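Local coordinates for esterase (Sinorhizobium meliloti 1021, PDB 4TX1), which probably hydrolyses acetyl and aryl esters as a carbohydrate acetylesterase of the SGNH-hydrolase (GDSL-like) family, at residues 144-149 with 173-178. Sequence-based numbering, arbitrary orientation.
Sequences VSPPPL and PLYRDL
Tyr175 lays the CD2-CE2 side of its ring against Val144 O, the CA and CB of Ser145 and the ring CD of Pro146, joining helix 171-182 to the C-terminal end of strand 140-145 in the parallel sheet of this SGNH-hydrolase α/β fold. In the tightest approach, CD2 of Tyr175 lies 3.6 Å from CA of Ser145 and 3.7 Å from CB of Ser145. CE2 of Tyr175 meets CD of Pro146 at 4.0 Å, the two side chains crossing at about a right angle. Val144 O sits at the ring edge, in plane, 3.8 Å from CE2 of Tyr175. With no hydrogen bond between the segments, van der Waals contact carries the join. In Tyr175, CG is anti to the carbonyl carbon (chi1 -77°), which directs the ring from the helix to the strand end. Ala115 and Ile119 of helix 112-127 and Phe186 of strand 185-188 also touch this side chain, and its phenol OH is hydrogen-bonded to Leu99 O. A serine in place of Tyr175 would probably open a gap beside Ser145 and Pro146 and leave Leu99 O without its hydroxyl partner. Ser145 is itself positioned by backbone hydrogen bonds to Phe187 and Gly189, while its OG is hydrogen-bonded to OD1 of Asp188.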
ATOM      1  N   VAL A 144      20.654  20.127   4.545  1.00 15.16           N
ATOM      2  CA  VAL A 144      21.922  20.177   3.836  1.00 14.79           C
ATOM      3  C   VAL A 144      21.698  19.971   2.340  1.00 16.61           C
ATOM      4  O   VAL A 144      21.073  18.951   1.863  1.00 16.53           O
ATOM      5  CB  VAL A 144      22.909  19.168   4.401  1.00 14.13           C
ATOM      6  CG1 VAL A 144      24.244  19.316   3.659  1.00 15.04           C
ATOM      7  CG2 VAL A 144      23.075  19.259   5.906  1.00 14.65           C
ATOM      8  N   SER A 145      22.140  20.919   1.513  1.00 13.04           N
ATOM      9  CA  SER A 145      22.047  20.755   0.077  1.00 14.19           C
ATOM     10  C   SER A 145      23.258  19.826  -0.308  1.00 15.09           C
ATOM     11  O   SER A 145      24.412  20.036   0.162  1.00 16.34           O
ATOM     12  CB  SER A 145      22.021  22.048  -0.739  1.00 19.13           C
ATOM     13  OG  SER A 145      23.211  22.777  -0.363  1.00 19.92           O
ATOM     14  N   PRO A 146      22.988  18.763  -1.095  1.00 15.02           N
ATOM     15  CA  PRO A 146      24.060  17.839  -1.375  1.00 15.47           C
ATOM     16  C   PRO A 146      25.029  18.544  -2.400  1.00 14.86           C
ATOM     17  O   PRO A 146      24.634  19.442  -3.159  1.00 16.67           O
ATOM     18  CB  PRO A 146      23.366  16.655  -2.084  1.00 14.88           C
ATOM     19  CG  PRO A 146      22.124  17.288  -2.681  1.00 16.75           C
ATOM     20  CD  PRO A 146      21.692  18.316  -1.632  1.00 15.82           C
ATOM     21  N   PRO A 147      26.286  18.076  -2.429  1.00 15.72           N
ATOM     22  CA  PRO A 147      27.168  18.574  -3.494  1.00 16.23           C
ATOM     23  C   PRO A 147      26.594  18.325  -4.845  1.00 17.15           C
ATOM     24  O   PRO A 147      26.040  17.238  -5.138  1.00 17.03           O
ATOM     25  CB  PRO A 147      28.466  17.812  -3.243  1.00 14.80           C
ATOM     26  CG  PRO A 147      28.446  17.445  -1.846  1.00 16.17           C
ATOM     27  CD  PRO A 147      27.004  17.185  -1.517  1.00 15.92           C
ATOM     28  N   PRO A 148      26.567  19.344  -5.702  1.00 16.69           N
ATOM     29  CA  PRO A 148      25.897  19.184  -6.947  1.00 17.37           C
ATOM     30  C   PRO A 148      26.529  18.229  -7.972  1.00 16.93           C
ATOM     31  O   PRO A 148      27.715  17.930  -7.897  1.00 16.58           O
ATOM     32  CB  PRO A 148      25.832  20.571  -7.538  1.00 22.09           C
ATOM     33  CG  PRO A 148      26.772  21.357  -6.744  1.00 21.74           C
ATOM     34  CD  PRO A 148      27.028  20.719  -5.455  1.00 19.86           C
ATOM     35  N   LEU A 149      25.708  17.742  -8.885  1.00 16.66           N
ATOM     36  CA  LEU A 149      26.103  16.776  -9.872  1.00 18.61           C
ATOM     37  C   LEU A 149      27.137  17.412 -10.801  1.00 20.24           C
ATOM     38  O   LEU A 149      27.121  18.666 -10.988  1.00 19.37           O
ATOM     39  CB  LEU A 149      25.005  16.187 -10.758  1.00 17.83           C
ATOM     40  CG  LEU A 149      23.729  15.537 -10.161  1.00 26.09           C
ATOM     41  CD1 LEU A 149      23.295  14.363 -10.967  1.00 25.29           C
ATOM     42  CD2 LEU A 149      23.758  15.390  -8.691  1.00 22.70           C
ATOM     43  N   PRO A 173      20.386  27.308  -3.237  1.00 21.28           N
ATOM     44  CA  PRO A 173      19.627  28.549  -2.938  1.00 20.40           C
ATOM     45  C   PRO A 173      18.158  28.254  -2.524  1.00 21.58           C
ATOM     46  O   PRO A 173      17.632  28.895  -1.586  1.00 22.25           O
ATOM     47  CB  PRO A 173      19.714  29.353  -4.233  1.00 22.10           C
ATOM     48  CG  PRO A 173      20.243  28.456  -5.302  1.00 23.18           C
ATOM     49  CD  PRO A 173      20.973  27.323  -4.593  1.00 20.45           C
ATOM     50  N   LEU A 174      17.527  27.266  -3.184  1.00 21.23           N
ATOM     51  CA  LEU A 174      16.176  26.842  -2.845  1.00 19.17           C
ATOM     52  C   LEU A 174      16.131  26.264  -1.437  1.00 17.43           C
ATOM     53  O   LEU A 174      15.196  26.576  -0.692  1.00 17.34           O
ATOM     54  CB  LEU A 174      15.654  25.847  -3.859  1.00 20.30           C
ATOM     55  CG  LEU A 174      15.332  26.314  -5.268  1.00 21.03           C
ATOM     56  CD1 LEU A 174      14.824  25.133  -6.101  1.00 24.11           C
ATOM     57  CD2 LEU A 174      14.348  27.480  -5.199  1.00 24.86           C
ATOM     58  N   TYR A 175      17.103  25.403  -1.058  1.00 17.19           N
ATOM     59  CA  TYR A 175      17.095  24.823   0.272  1.00 16.39           C
ATOM     60  C   TYR A 175      17.336  25.902   1.338  1.00 17.50           C
ATOM     61  O   TYR A 175      16.789  25.879   2.408  1.00 19.47           O
ATOM     62  CB  TYR A 175      18.152  23.725   0.448  1.00 14.73           C
ATOM     63  CG  TYR A 175      17.790  22.383  -0.177  1.00 15.82           C
ATOM     64  CD1 TYR A 175      16.818  22.253  -1.135  1.00 15.14           C
ATOM     65  CD2 TYR A 175      18.523  21.257   0.125  1.00 13.77           C
ATOM     66  CE1 TYR A 175      16.526  20.980  -1.725  1.00 14.61           C
ATOM     67  CE2 TYR A 175      18.248  20.010  -0.410  1.00 14.45           C
ATOM     68  CZ  TYR A 175      17.246  19.856  -1.338  1.00 13.71           C
ATOM     69  OH  TYR A 175      16.934  18.665  -2.017  1.00 13.99           O
ATOM     70  N   ARG A 176      18.266  26.841   1.023  1.00 19.73           N
ATOM     71  CA  ARG A 176      18.543  27.911   1.975  1.00 18.91           C
ATOM     72  C   ARG A 176      17.293  28.763   2.227  1.00 18.34           C
ATOM     73  O   ARG A 176      17.005  29.105   3.375  1.00 21.18           O
ATOM     74  CB  ARG A 176      19.679  28.820   1.428  1.00 21.41           C
ATOM     75  CG  ARG A 176      20.074  29.988   2.368  1.00 25.27           C
ATOM     76  CD  ARG A 176      21.111  30.919   1.728  1.00 30.98           C
ATOM     77  NE  ARG A 176      22.345  30.244   1.360  1.00 37.07           N
ATOM     78  CZ  ARG A 176      22.762  29.962   0.110  1.00 45.19           C
ATOM     79  NH1 ARG A 176      22.100  30.382  -0.984  1.00 52.08           N
ATOM     80  NH2 ARG A 176      23.912  29.294  -0.041  1.00 47.38           N
ATOM     81  N   ASP A 177      16.587  29.102   1.149  1.00 19.85           N
ATOM     82  CA  ASP A 177      15.298  29.877   1.191  1.00 21.34           C
ATOM     83  C   ASP A 177      14.275  29.110   2.031  1.00 23.97           C
ATOM     84  O   ASP A 177      13.641  29.649   2.913  1.00 22.07           O
ATOM     85  CB  ASP A 177      14.735  30.135  -0.156  1.00 24.96           C
ATOM     86  CG  ASP A 177      15.508  31.172  -0.974  1.00 29.12           C
ATOM     87  OD1 ASP A 177      16.399  31.834  -0.470  1.00 31.54           O
ATOM     88  OD2 ASP A 177      15.209  31.215  -2.173  1.00 36.97           O
ATOM     89  N   LEU A 178      14.157  27.794   1.801  1.00 21.45           N
ATOM     90  CA  LEU A 178      13.254  26.955   2.633  1.00 18.40           C
ATOM     91  C   LEU A 178      13.572  26.937   4.095  1.00 18.79           C
ATOM     92  O   LEU A 178      12.670  27.033   4.951  1.00 20.58           O
ATOM     93  CB  LEU A 178      13.173  25.505   2.010  1.00 18.03           C
ATOM     94  CG  LEU A 178      12.115  24.617   2.674  1.00 19.35           C
ATOM     95  CD1 LEU A 178      10.699  25.002   2.304  1.00 18.75           C
ATOM     96  CD2 LEU A 178      12.366  23.068   2.399  1.00 17.90           C
TER